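PDB 5U5N: HTPA Reductase, which probably catalyses the NAD(P)H-dependent reduction of (2S,4S)-4-hydroxy-2,3,4,5-tetrahydrodipicolinate to (S)-tetrahydrodipicolinate, a step on the diaminopimelate route to lysine. Local coordinates for residues A3-M8 with F253-I258; F92-G97 with L113-K118. One frame throughout, in Å; residues are numbered along the deposited sequence.

Interaction 1 of 2, residues A3-M8 with F253-I258; sequences AAAPVM and FLSKKI
Ser255 OG accepts a short hydrogen bond from the backbone amide of Ala5, with 2.7 Å between Ser255 OG and Ala5 N. The bond is almost perfectly straight, the N-H pointing at the oxygen with an angle of 177°. To meet it, the serine hydroxyl leaves the usual staggered positions: its chi1 of -142° swings OG toward the incoming chain. The same oxygen lies against the methyl of Ala5, 3.3 Å separating Ser255 OG from Ala5 CB, and sits 3.5 Å from Ala4 CA. One hydroxyl therefore touches two successive residues while bonding to the amide that joins them. Small side chains suit so close an approach: Ala5 turns its methyl toward the helix and is buried. Ala5 CA and Ser255 CA lie 5.7 Å apart. Ala4 brings its methyl beside the hydroxyl more loosely and also rests on Leu29 and on Leu252 of the same helix. With an alanine here instead of Ser255, the Ala5 amide would probably lose its acceptor in this contact, and the extended chain would be freer to shift along the helix. The two segments bury 95 Å² between them, over half of it on the serine. Ala4 and Ala5 form the lead-in to strand 7-10, which runs parallel to strand 76-79, and Val7 within that strand packs on Val251 of helix 241-259. The contact thus ties the approach to the first strand of the nucleotide-binding fold to a helix from near the far end of the chain. With a single neutral bond and a few methyl contacts, the chemistry implies a precise positional link that rests on shape and direction rather than on charge.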
loop_
_atom_site.group_PDB
_atom_site.type_symbol
_atom_site.label_atom_id
_atom_site.label_comp_id
_atom_site.label_asym_id
_atom_site.label_seq_id
_atom_site.Cartn_x
_atom_site.Cartn_y
_atom_site.Cartn_z
ATOM N N ALA A 3 8.552 -29.207 8.196
ATOM C CA ALA A 3 9.965 -29.619 8.398
ATOM C C ALA A 3 10.804 -28.596 9.212
ATOM O O ALA A 3 11.959 -28.315 8.938
ATOM C CB ALA A 3 10.619 -29.909 7.053
ATOM N N ALA A 4 10.165 -28.023 10.208
ATOM C CA ALA A 4 10.744 -26.941 10.963
ATOM C C ALA A 4 11.275 -27.441 12.312
ATOM O O ALA A 4 10.852 -28.462 12.823
ATOM C CB ALA A 4 9.686 -25.902 11.191
ATOM N N ALA A 5 12.152 -26.664 12.923
ATOM C CA ALA A 5 12.609 -26.896 14.298
ATOM C C ALA A 5 11.439 -26.966 15.287
ATOM O O ALA A 5 10.431 -26.278 15.117
ATOM C CB ALA A 5 13.555 -25.771 14.691
ATOM N N PRO A 6 11.568 -27.774 16.342
ATOM C CA PRO A 6 10.583 -27.704 17.421
ATOM C C PRO A 6 10.697 -26.390 18.207
ATOM O O PRO A 6 11.736 -25.770 18.203
ATOM C CB PRO A 6 10.958 -28.903 18.293
ATOM C CG PRO A 6 12.423 -29.024 18.133
ATOM C CD PRO A 6 12.689 -28.665 16.697
ATOM N N VAL A 7 9.613 -25.953 18.828
ATOM C CA VAL A 7 9.617 -24.677 19.525
ATOM C C VAL A 7 9.304 -24.833 21.024
ATOM O O VAL A 7 8.420 -25.595 21.401
ATOM C CB VAL A 7 8.655 -23.618 18.927
ATOM C CG1 VAL A 7 9.118 -23.252 17.554
ATOM C CG2 VAL A 7 7.209 -24.070 18.870
ATOM N N MET A 8 10.011 -24.045 21.840
ATOM C CA MET A 8 9.740 -23.942 23.266
ATOM C C MET A 8 9.191 -22.562 23.451
ATOM O O MET A 8 9.870 -21.578 23.156
ATOM C CB MET A 8 11.026 -24.146 24.073
ATOM C CG MET A 8 10.891 -24.015 25.597
ATOM S SD MET A 8 12.530 -24.034 26.348
ATOM C CE MET A 8 12.148 -24.343 28.089
ATOM N N PHE A 253 10.759 -19.184 9.271
ATOM C CA PHE A 253 11.859 -18.472 8.638
ATOM C C PHE A 253 13.191 -18.733 9.332
ATOM O O PHE A 253 14.154 -19.107 8.677
ATOM C CB PHE A 253 11.534 -16.981 8.561
ATOM C CG PHE A 253 12.628 -16.125 7.973
ATOM C CD1 PHE A 253 12.752 -15.944 6.600
ATOM C CD2 PHE A 253 13.547 -15.507 8.810
ATOM C CE1 PHE A 253 13.750 -15.146 6.080
ATOM C CE2 PHE A 253 14.545 -14.692 8.282
ATOM C CZ PHE A 253 14.644 -14.505 6.926
ATOM N N LEU A 254 13.251 -18.577 10.652
ATOM C CA LEU A 254 14.527 -18.754 11.389
ATOM C C LEU A 254 15.036 -20.201 11.270
ATOM O O LEU A 254 16.217 -20.455 11.096
ATOM C CB LEU A 254 14.389 -18.333 12.867
ATOM C CG LEU A 254 15.691 -18.117 13.641
ATOM C CD1 LEU A 254 16.551 -17.043 12.992
ATOM C CD2 LEU A 254 15.419 -17.767 15.110
ATOM N N SER A 255 14.119 -21.152 11.328
ATOM C CA SER A 255 14.440 -22.565 11.105
ATOM C C SER A 255 15.286 -22.749 9.855
ATOM O O SER A 255 16.318 -23.405 9.882
ATOM C CB SER A 255 13.157 -23.351 10.973
ATOM O OG SER A 255 13.216 -24.600 11.575
ATOM N N LYS A 256 14.827 -22.139 8.759
ATOM C CA LYS A 256 15.495 -22.279 7.485
ATOM C C LYS A 256 16.873 -21.638 7.495
ATOM O O LYS A 256 17.849 -22.274 7.109
ATOM C CB LYS A 256 14.644 -21.681 6.386
ATOM C CG LYS A 256 15.040 -22.106 5.003
ATOM C CD LYS A 256 13.771 -22.189 4.161
ATOM C CE LYS A 256 14.053 -22.256 2.664
ATOM N NZ LYS A 256 14.810 -21.019 2.268
ATOM N N LYS A 257 16.957 -20.396 7.974
ATOM C CA LYS A 257 18.245 -19.710 8.065
ATOM C C LYS A 257 19.267 -20.544 8.834
ATOM O O LYS A 257 20.424 -20.584 8.455
ATOM C CB LYS A 257 18.124 -18.351 8.776
ATOM C CG LYS A 257 17.199 -17.315 8.163
ATOM C CD LYS A 257 17.484 -17.027 6.684
ATOM C CE LYS A 257 16.527 -17.726 5.766
ATOM N NZ LYS A 257 16.824 -17.283 4.357
ATOM N N ILE A 258 18.826 -21.188 9.927
ATOM C CA ILE A 258 19.700 -22.050 10.762
ATOM C C ILE A 258 20.144 -23.278 9.970
ATOM O O ILE A 258 21.343 -23.550 9.881
ATOM C CB ILE A 258 19.015 -22.490 12.084
ATOM C CG1 ILE A 258 18.686 -21.281 12.959
ATOM C CG2 ILE A 258 19.921 -23.449 12.884
ATOM C CD1 ILE A 258 17.614 -21.521 14.001
#

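Interaction 2 of 2, residues F92-G97 with L113-K118; sequences FYCKQG and LDVARK
Cys94 reaches across from helix 86-95 and lays its sulfur against Val115, with 3.6 Å between Cys94 SG and Val115 CG1. A chi1 of -67° puts SG beside its own backbone N and anti to the carbonyl carbon, directing it into the neighbouring helix. Val115 answers with CG1, the methyl branch anti to its backbone N, which also comes within 3.9 Å of Cys94 CB. Just beyond, Cys94 SG lies 3.8 Å from Ala116 CA. A thiol suits this place, being slim and weakly polar. Ala116 is small enough to leave its backbone accessible to the sulfur. Cys94 CA and Ala116 CA come to 6.4 Å of each other. The compact part is hardly larger than these three residues, and 102 Å² is buried in all. Its outer side is loose: Lys95 and Lys118 are exposed and do not meet, and Lys118 turns back along its own helix to a long ion pair with Asp114. Gly97, with positive phi, ends helix 86-95 in a Schellman motif. Inward, Ala116 rests on Ser123 and Ile125 of strand 123-125, while Tyr93 hydrogen-bonds Asp79 in strand 76-79 and Phe92 packs on helix 61-71. The pair thus joins the helices of two successive beta-alpha-beta crossovers, side by side against the parallel sheet of the Rossmann fold.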
loop_
_atom_site.group_PDB
_atom_site.type_symbol
_atom_site.label_atom_id
_atom_site.label_comp_id
_atom_site.label_asym_id
_atom_site.label_seq_id
_atom_site.Cartn_x
_atom_site.Cartn_y
_atom_site.Cartn_z
ATOM N N PHE A 92 20.585 -15.150 28.709
ATOM C CA PHE A 92 20.552 -16.565 28.982
ATOM C C PHE A 92 20.521 -17.367 27.670
ATOM O O PHE A 92 21.321 -18.279 27.493
ATOM C CB PHE A 92 19.377 -16.914 29.874
ATOM C CG PHE A 92 19.301 -18.358 30.196
ATOM C CD1 PHE A 92 20.245 -18.937 31.034
ATOM C CD2 PHE A 92 18.315 -19.160 29.642
ATOM C CE1 PHE A 92 20.206 -20.278 31.327
ATOM C CE2 PHE A 92 18.279 -20.519 29.953
ATOM C CZ PHE A 92 19.224 -21.071 30.801
ATOM N N TYR A 93 19.640 -17.008 26.740
ATOM C CA TYR A 93 19.569 -17.726 25.463
ATOM C C TYR A 93 20.880 -17.673 24.707
ATOM O O TYR A 93 21.335 -18.702 24.204
ATOM C CB TYR A 93 18.426 -17.213 24.567
ATOM C CG TYR A 93 17.060 -17.252 25.219
ATOM C CD1 TYR A 93 16.703 -18.270 26.131
ATOM C CD2 TYR A 93 16.130 -16.262 24.948
ATOM C CE1 TYR A 93 15.454 -18.297 26.724
ATOM C CE2 TYR A 93 14.883 -16.274 25.538
ATOM C CZ TYR A 93 14.546 -17.293 26.419
ATOM O OH TYR A 93 13.294 -17.282 26.988
ATOM N N CYS A 94 21.499 -16.491 24.646
ATOM C CA CYS A 94 22.759 -16.334 23.902
ATOM C C CYS A 94 23.941 -17.091 24.523
ATOM O O CYS A 94 24.753 -17.654 23.795
ATOM C CB CYS A 94 23.118 -14.858 23.745
ATOM S SG CYS A 94 21.997 -13.932 22.704
ATOM N N LYS A 95 24.031 -17.112 25.854
ATOM C CA LYS A 95 25.073 -17.876 26.549
ATOM C C LYS A 95 24.979 -19.378 26.236
ATOM O O LYS A 95 25.985 -20.016 25.982
ATOM C CB LYS A 95 25.000 -17.640 28.060
ATOM C CG LYS A 95 25.848 -18.623 28.827
ATOM C CD LYS A 95 25.984 -18.317 30.306
ATOM C CE LYS A 95 26.723 -19.454 30.977
ATOM N NZ LYS A 95 27.216 -19.027 32.306
ATOM N N GLN A 96 23.758 -19.902 26.242
ATOM C CA GLN A 96 23.444 -21.320 25.950
ATOM C C GLN A 96 23.399 -21.691 24.450
ATOM O O GLN A 96 23.132 -22.844 24.110
ATOM C CB GLN A 96 22.065 -21.691 26.556
ATOM C CG GLN A 96 21.884 -21.438 28.055
ATOM C CD GLN A 96 22.522 -22.489 28.946
ATOM O OE1 GLN A 96 22.710 -23.631 28.543
ATOM N NE2 GLN A 96 22.884 -22.090 30.161
ATOM N N GLY A 97 23.610 -20.729 23.554
ATOM C CA GLY A 97 23.495 -20.973 22.127
ATOM C C GLY A 97 22.089 -21.321 21.656
ATOM O O GLY A 97 21.948 -22.013 20.666
ATOM N N LEU A 113 19.600 -6.124 21.459
ATOM C CA LEU A 113 20.125 -6.323 20.112
ATOM C C LEU A 113 21.641 -6.517 20.124
ATOM O O LEU A 113 22.165 -7.278 19.329
ATOM C CB LEU A 113 19.734 -5.157 19.203
ATOM C CG LEU A 113 18.224 -4.970 18.985
ATOM C CD1 LEU A 113 17.892 -3.602 18.429
ATOM C CD2 LEU A 113 17.699 -6.013 18.035
ATOM N N ASP A 114 22.335 -5.873 21.049
ATOM C CA ASP A 114 23.799 -5.995 21.163
ATOM C C ASP A 114 24.201 -7.423 21.491
ATOM O O ASP A 114 24.986 -8.014 20.772
ATOM C CB ASP A 114 24.370 -5.022 22.232
ATOM C CG ASP A 114 25.892 -4.877 22.169
ATOM O OD1 ASP A 114 26.522 -5.467 21.281
ATOM O OD2 ASP A 114 26.469 -4.166 23.007
ATOM N N VAL A 115 23.643 -7.968 22.563
ATOM C CA VAL A 115 23.964 -9.327 23.010
ATOM C C VAL A 115 23.693 -10.382 21.916
ATOM O O VAL A 115 24.504 -11.293 21.706
ATOM C CB VAL A 115 23.207 -9.636 24.323
ATOM C CG1 VAL A 115 23.184 -11.113 24.636
ATOM C CG2 VAL A 115 23.836 -8.894 25.484
ATOM N N ALA A 116 22.564 -10.252 21.223
ATOM C CA ALA A 116 22.213 -11.168 20.134
ATOM C C ALA A 116 23.198 -11.112 18.955
ATOM O O ALA A 116 23.645 -12.145 18.460
ATOM C CB ALA A 116 20.787 -10.904 19.662
ATOM N N ARG A 117 23.536 -9.899 18.527
ATOM C CA ARG A 117 24.487 -9.673 17.424
ATOM C C ARG A 117 25.901 -10.100 17.811
ATOM O O ARG A 117 26.569 -10.789 17.040
ATOM C CB ARG A 117 24.488 -8.202 16.986
ATOM C CG ARG A 117 25.228 -7.951 15.665
ATOM C CD ARG A 117 25.244 -6.485 15.216
ATOM N NE ARG A 117 23.952 -5.846 15.468
ATOM C CZ ARG A 117 23.670 -4.970 16.438
ATOM N NH1 ARG A 117 24.592 -4.508 17.299
ATOM N NH2 ARG A 117 22.429 -4.514 16.531
ATOM N N LYS A 118 26.334 -9.706 19.008
ATOM C CA LYS A 118 27.686 -9.992 19.514
ATOM C C LYS A 118 27.940 -11.509 19.650
ATOM O O LYS A 118 28.994 -11.994 19.245
ATOM C CB LYS A 118 27.900 -9.276 20.864
ATOM C CG LYS A 118 29.326 -8.917 21.208
ATOM C CD LYS A 118 29.455 -8.275 22.563
ATOM C CE LYS A 118 28.968 -6.851 22.498
ATOM N NZ LYS A 118 29.997 -5.950 23.047
#

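In the fold
Both interactions belong to the nucleotide-binding part of the chain, with centres 17 Å apart and nearest atoms about 6 Å apart, without touching. Interaction 1 brings together chain regions 245 residues apart at their closest ends, whereas interaction 2 links neighbouring helices only 16 residues apart and lies, in sequence, between the partners of interaction 1. Interaction 1 is remote from the annotated sites. Interaction 2 lies nearer to known NAD-binding residues: the side chain of Cys94 is about 9 Å from that of Asn89, and that of Ala116 about 12 Å from that of Ala126, both of which bind NAD.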